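Local coordinates for two-domain protein containing predicted PHP-like metal-dependent phosphoesterase (Bacteroides vulgatus ATCC 8482, PDB 3E38), which probably acts as a zinc-dependent phosphoesterase of the PHP family, perhaps cleaving nucleic acids as an exonuclease, and carries an additional Ig-like domain, at residues Pro100-Ala105 / Asp141-Asp146; Asp14-Leu19 / Asn232-Ala237. All blocks are in the same frame, centred on the assembly; numbering follows the deposited sequence.

Contact 1 (Pro100-Ala105 / Asp141-Asp146); sequences PGHFNA and DSQQPD. With ZN (zinc ion), chain H.
Gln143 reaches out of the loop Asp141-Asp146 and lays its carboxamide against the imidazole of His102 and the bare backbone of Gly101. Its chain runs extended beyond CG (chi2 -164°), which carries the amide across to the start of strand 102-106. There it meets the ring almost squarely, amide and imidazole planes standing 82° apart. The side of the ring remote from the metal does the touching: His102 NE2 lies 3.5 Å from Gln143 NE2, while His102 CD2 lies 3.6 Å from Gln143 OE1. Neither is a hydrogen bond; the amide nitrogen instead donates to the backbone O of Arg96, which helps hold the carboxamide in its place beside the ring. The other end of the amide, Gln143 OE1, rests 3.7 Å from Gly101 CA. A side chain on Gly101 would point into this oxygen, and at the backbone angles of Gly101 it would also collide with the carbonyl O of Pro100, so glycine suits the position twice over. An alanine in place of Gln143 would remove the carboxamide, and would probably leave the Arg96 carbonyl without this donor and open a gap beside the outer side of the imidazole. On the metal side, His102 ND1 binds zinc at 2.3 Å. A modelled water, together with Glu93 and His137, belongs to the same site. Glu93 also binds a neighbouring zinc, and the cluster of three zincs is characteristic of the active site of PHP-type metal-dependent phosphoesterases, consistent with the predicted activity of this protein, with Gln143 as a second-shell residue packed behind one of its histidine ligands.

Contact 2 (Asp14-Leu19 / Asn232-Ala237); sequences DGYTTL and NRRTAA
A CH-pi contact between a tyrosine and an arginine joins the approach to strand 17-22 with the turn that leads from helix 223-231 into strand 235-239. Arg234 lays its side chain against one face of the Tyr16 ring, the guanidinium and ring planes only 16° from parallel. Tyrosine offers a flat aromatic face for the methylene, which is placed most centrally: Arg234 CD sits 3.6 Å from the centroid of the Tyr16 ring, 17° off its normal. A bend at chi3 (-58°) turns the chain here, and the guanidinium is displaced toward CE1 and the hydroxyl, Arg234 NH1 lying 3.4 Å from Tyr16 CE1. The phenol oxygen lies over the guanidinium face, Tyr16 OH 3.4 Å from Arg234 NE, where the angle is too poor for a hydrogen bond. Arginine suits this place because its CD can lie over the ring while its NH1 and NH2 groups keep polar partners: Arg234 NH2 forms a salt bridge with Glu228 and NH1 donates to the carbonyl O of Phe217. These two partners probably fix the rotation of the guanidinium. Just before it, Arg233, with positive phi, ends helix 223-231 in a Schellman motif. Strand 213-218 runs between the two segments, pairing antiparallel with both 17-22 and 235-239, so the contact bridges across that intervening strand near the protein surface.

How the contacts relate
Both contacts reach the large mixed sheet of the zinc-binding domain but serve different parts of it. Contact 1 stands at the metal cluster, with a second zinc about 6 Å from the His102 side chain and a cacodylate ion, probably from the crystallisation liquor, about 3 Å from that side chain (nearest atoms). Contact 2 lies away from the metal sites, where an early strand of the sheet and a late one, far apart in sequence, are bridged by side chains. The two centres are 27 Å apart and the nearest atoms about 13 Å, so they do not touch. In sequence, both segments of contact 1 fall between those of contact 2.

Contact 1 (Pro100-Ala105 / Asp141-Asp146)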
# COMPACT_ATOMS: atom_id res chain seq x y z
N PRO B 100 34.58 -8.38 -23.65
CA PRO B 100 33.68 -9.38 -23.09
C PRO B 100 32.56 -8.73 -22.27
O PRO B 100 31.60 -9.38 -21.84
CB PRO B 100 34.61 -10.14 -22.15
CG PRO B 100 35.47 -9.03 -21.56
CD PRO B 100 35.56 -7.95 -22.63
N GLY B 101 32.69 -7.44 -22.07
CA GLY B 101 31.68 -6.72 -21.34
C GLY B 101 31.98 -6.67 -19.87
O GLY B 101 33.11 -6.41 -19.48
N HIS B 102 30.96 -6.88 -19.06
CA HIS B 102 31.10 -6.84 -17.58
C HIS B 102 30.90 -8.19 -16.96
O HIS B 102 29.92 -8.88 -17.26
CB HIS B 102 30.03 -5.95 -16.95
CG HIS B 102 30.03 -4.53 -17.43
ND1 HIS B 102 29.43 -3.52 -16.72
CD2 HIS B 102 30.56 -3.95 -18.53
CE1 HIS B 102 29.58 -2.38 -17.37
NE2 HIS B 102 30.28 -2.61 -18.46
N PHE B 103 31.82 -8.56 -16.08
CA PHE B 103 31.75 -9.80 -15.27
C PHE B 103 31.94 -9.50 -13.79
O PHE B 103 32.66 -8.63 -13.43
CB PHE B 103 32.85 -10.79 -15.61
CG PHE B 103 32.67 -11.54 -16.94
CD1 PHE B 103 32.59 -10.87 -18.13
CD2 PHE B 103 32.64 -12.93 -16.96
CE1 PHE B 103 32.42 -11.55 -19.32
CE2 PHE B 103 32.46 -13.63 -18.13
CZ PHE B 103 32.35 -12.93 -19.32
N ASN B 104 31.31 -10.32 -12.97
CA ASN B 104 31.55 -10.31 -11.53
C ASN B 104 32.39 -11.50 -11.13
O ASN B 104 32.21 -12.60 -11.60
CB ASN B 104 30.28 -10.29 -10.72
CG ASN B 104 29.76 -8.89 -10.51
OD1 ASN B 104 30.13 -7.97 -11.22
ND2 ASN B 104 28.89 -8.74 -9.52
N ALA B 105 33.37 -11.19 -10.29
CA ALA B 105 34.28 -12.13 -9.66
C ALA B 105 33.89 -12.12 -8.19
O ALA B 105 34.01 -11.10 -7.53
CB ALA B 105 35.73 -11.70 -9.84
N ASP B 141 21.28 -3.31 -23.16
CA ASP B 141 21.20 -2.77 -24.54
C ASP B 141 22.23 -1.71 -24.82
O ASP B 141 22.46 -1.34 -25.99
CB ASP B 141 19.77 -2.26 -24.91
CG ASP B 141 19.22 -1.19 -23.95
OD1 ASP B 141 19.98 -0.59 -23.15
OD2 ASP B 141 17.99 -0.96 -24.01
N SER B 142 22.85 -1.24 -23.76
CA SER B 142 23.86 -0.20 -23.89
C SER B 142 25.11 -0.75 -24.61
O SER B 142 25.82 -0.05 -25.33
CB SER B 142 24.25 0.37 -22.53
OG SER B 142 25.32 1.28 -22.71
N GLN B 143 25.33 -2.03 -24.41
CA GLN B 143 26.49 -2.70 -24.99
C GLN B 143 26.09 -3.66 -26.12
O GLN B 143 26.92 -4.00 -26.96
CB GLN B 143 27.30 -3.40 -23.89
CG GLN B 143 28.10 -2.42 -23.02
CD GLN B 143 29.18 -3.11 -22.21
OE1 GLN B 143 29.03 -4.25 -21.80
NE2 GLN B 143 30.28 -2.42 -21.98
N GLN B 144 24.84 -4.09 -26.10
CA GLN B 144 24.27 -4.93 -27.18
C GLN B 144 22.87 -4.41 -27.48
O GLN B 144 21.86 -4.97 -27.04
CB GLN B 144 24.25 -6.42 -26.81
CG GLN B 144 25.63 -7.02 -26.48
CD GLN B 144 25.73 -8.52 -26.67
OE1 GLN B 144 25.97 -9.00 -27.78
NE2 GLN B 144 25.58 -9.27 -25.57
N PRO B 145 22.80 -3.31 -28.25
CA PRO B 145 21.50 -2.69 -28.43
C PRO B 145 20.51 -3.38 -29.33
O PRO B 145 19.34 -3.02 -29.29
CB PRO B 145 21.85 -1.33 -29.05
CG PRO B 145 23.19 -1.45 -29.59
CD PRO B 145 23.88 -2.55 -28.88
N ASP B 146 20.90 -4.34 -30.14
CA ASP B 146 19.91 -4.91 -31.06
C ASP B 146 19.67 -6.37 -30.80
O ASP B 146 18.57 -6.85 -30.90
CB ASP B 146 20.34 -4.68 -32.50
CG ASP B 146 20.42 -3.20 -32.85
OD1 ASP B 146 19.60 -2.42 -32.34
OD2 ASP B 146 21.30 -2.82 -33.65
ZN ZN H . 27.81 -3.84 -15.13
O HOH W 1 26.83 -4.26 -13.66

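Contact 2 (Asp14-Leu19 / Asn232-Ala237)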
# COMPACT_ATOMS: atom_id res chain seq x y z
N ASP B 14 14.50 -31.09 -0.48
CA ASP B 14 15.06 -32.19 0.35
C ASP B 14 16.59 -32.20 0.30
O ASP B 14 17.20 -32.22 -0.78
CB ASP B 14 14.56 -33.55 -0.14
CG ASP B 14 13.09 -33.77 0.19
OD1 ASP B 14 12.58 -33.04 1.06
OD2 ASP B 14 12.44 -34.66 -0.42
N GLY B 15 17.19 -32.21 1.48
CA GLY B 15 18.64 -32.22 1.60
C GLY B 15 19.25 -30.83 1.61
O GLY B 15 20.40 -30.63 2.03
N TYR B 16 18.49 -29.85 1.15
CA TYR B 16 19.04 -28.49 1.04
C TYR B 16 18.30 -27.41 1.78
O TYR B 16 17.16 -27.54 2.09
CB TYR B 16 19.10 -28.13 -0.41
CG TYR B 16 19.89 -29.11 -1.21
CD1 TYR B 16 21.27 -29.11 -1.17
CD2 TYR B 16 19.26 -30.03 -2.02
CE1 TYR B 16 22.00 -30.01 -1.90
CE2 TYR B 16 19.96 -30.90 -2.75
CZ TYR B 16 21.35 -30.90 -2.69
OH TYR B 16 22.06 -31.81 -3.44
N THR B 17 19.01 -26.33 2.09
CA THR B 17 18.39 -25.17 2.67
C THR B 17 18.38 -24.04 1.66
O THR B 17 19.41 -23.68 1.09
CB THR B 17 19.05 -24.69 3.97
OG1 THR B 17 18.31 -23.57 4.44
CG2 THR B 17 20.51 -24.27 3.78
N THR B 18 17.20 -23.48 1.41
CA THR B 18 17.05 -22.38 0.43
C THR B 18 17.51 -21.04 0.99
O THR B 18 16.96 -20.45 1.95
CB THR B 18 15.58 -22.28 -0.18
OG1 THR B 18 15.24 -23.49 -0.89
CG2 THR B 18 15.46 -21.08 -1.14
N LEU B 19 18.56 -20.56 0.35
CA LEU B 19 19.13 -19.27 0.71
C LEU B 19 18.84 -18.23 -0.37
O LEU B 19 18.84 -18.51 -1.63
CB LEU B 19 20.63 -19.44 0.95
CG LEU B 19 21.06 -20.51 1.96
CD1 LEU B 19 22.60 -20.70 1.92
CD2 LEU B 19 20.53 -20.17 3.42
N ASN B 232 27.81 -26.11 -8.39
CA ASN B 232 27.01 -27.24 -8.84
C ASN B 232 25.70 -26.83 -9.47
O ASN B 232 24.81 -27.64 -9.65
CB ASN B 232 26.80 -28.19 -7.67
CG ASN B 232 28.06 -28.95 -7.32
OD1 ASN B 232 28.57 -29.74 -8.14
ND2 ASN B 232 28.57 -28.75 -6.10
N ARG B 233 25.62 -25.54 -9.77
CA ARG B 233 24.47 -24.87 -10.42
C ARG B 233 23.11 -25.04 -9.74
O ARG B 233 22.05 -25.03 -10.40
CB ARG B 233 24.36 -25.38 -11.85
CG ARG B 233 25.70 -25.46 -12.57
CD ARG B 233 25.60 -26.46 -13.71
NE ARG B 233 25.24 -27.79 -13.20
CZ ARG B 233 26.10 -28.72 -12.77
NH1 ARG B 233 27.41 -28.50 -12.79
NH2 ARG B 233 25.65 -29.88 -12.32
N ARG B 234 23.17 -25.17 -8.43
CA ARG B 234 22.00 -25.40 -7.58
C ARG B 234 21.42 -24.07 -7.14
O ARG B 234 21.44 -23.65 -5.97
CB ARG B 234 22.36 -26.31 -6.42
CG ARG B 234 21.26 -27.30 -6.12
CD ARG B 234 21.58 -28.24 -4.99
NE ARG B 234 22.81 -29.01 -5.20
CZ ARG B 234 23.94 -28.83 -4.54
NH1 ARG B 234 24.05 -27.88 -3.61
NH2 ARG B 234 24.98 -29.61 -4.80
N THR B 235 20.90 -23.42 -8.18
CA THR B 235 20.28 -22.08 -8.14
C THR B 235 19.04 -21.99 -9.02
O THR B 235 18.76 -22.83 -9.89
CB THR B 235 21.23 -20.99 -8.72
OG1 THR B 235 21.48 -21.26 -10.12
CG2 THR B 235 22.61 -20.95 -7.98
N ALA B 236 18.33 -20.91 -8.77
CA ALA B 236 17.19 -20.44 -9.59
C ALA B 236 17.11 -18.95 -9.41
O ALA B 236 17.25 -18.44 -8.28
CB ALA B 236 15.86 -21.10 -9.18
N ALA B 237 16.93 -18.25 -10.51
CA ALA B 237 16.74 -16.79 -10.49
C ALA B 237 15.25 -16.41 -10.28
O ALA B 237 14.34 -16.89 -10.93
CB ALA B 237 17.33 -16.14 -11.75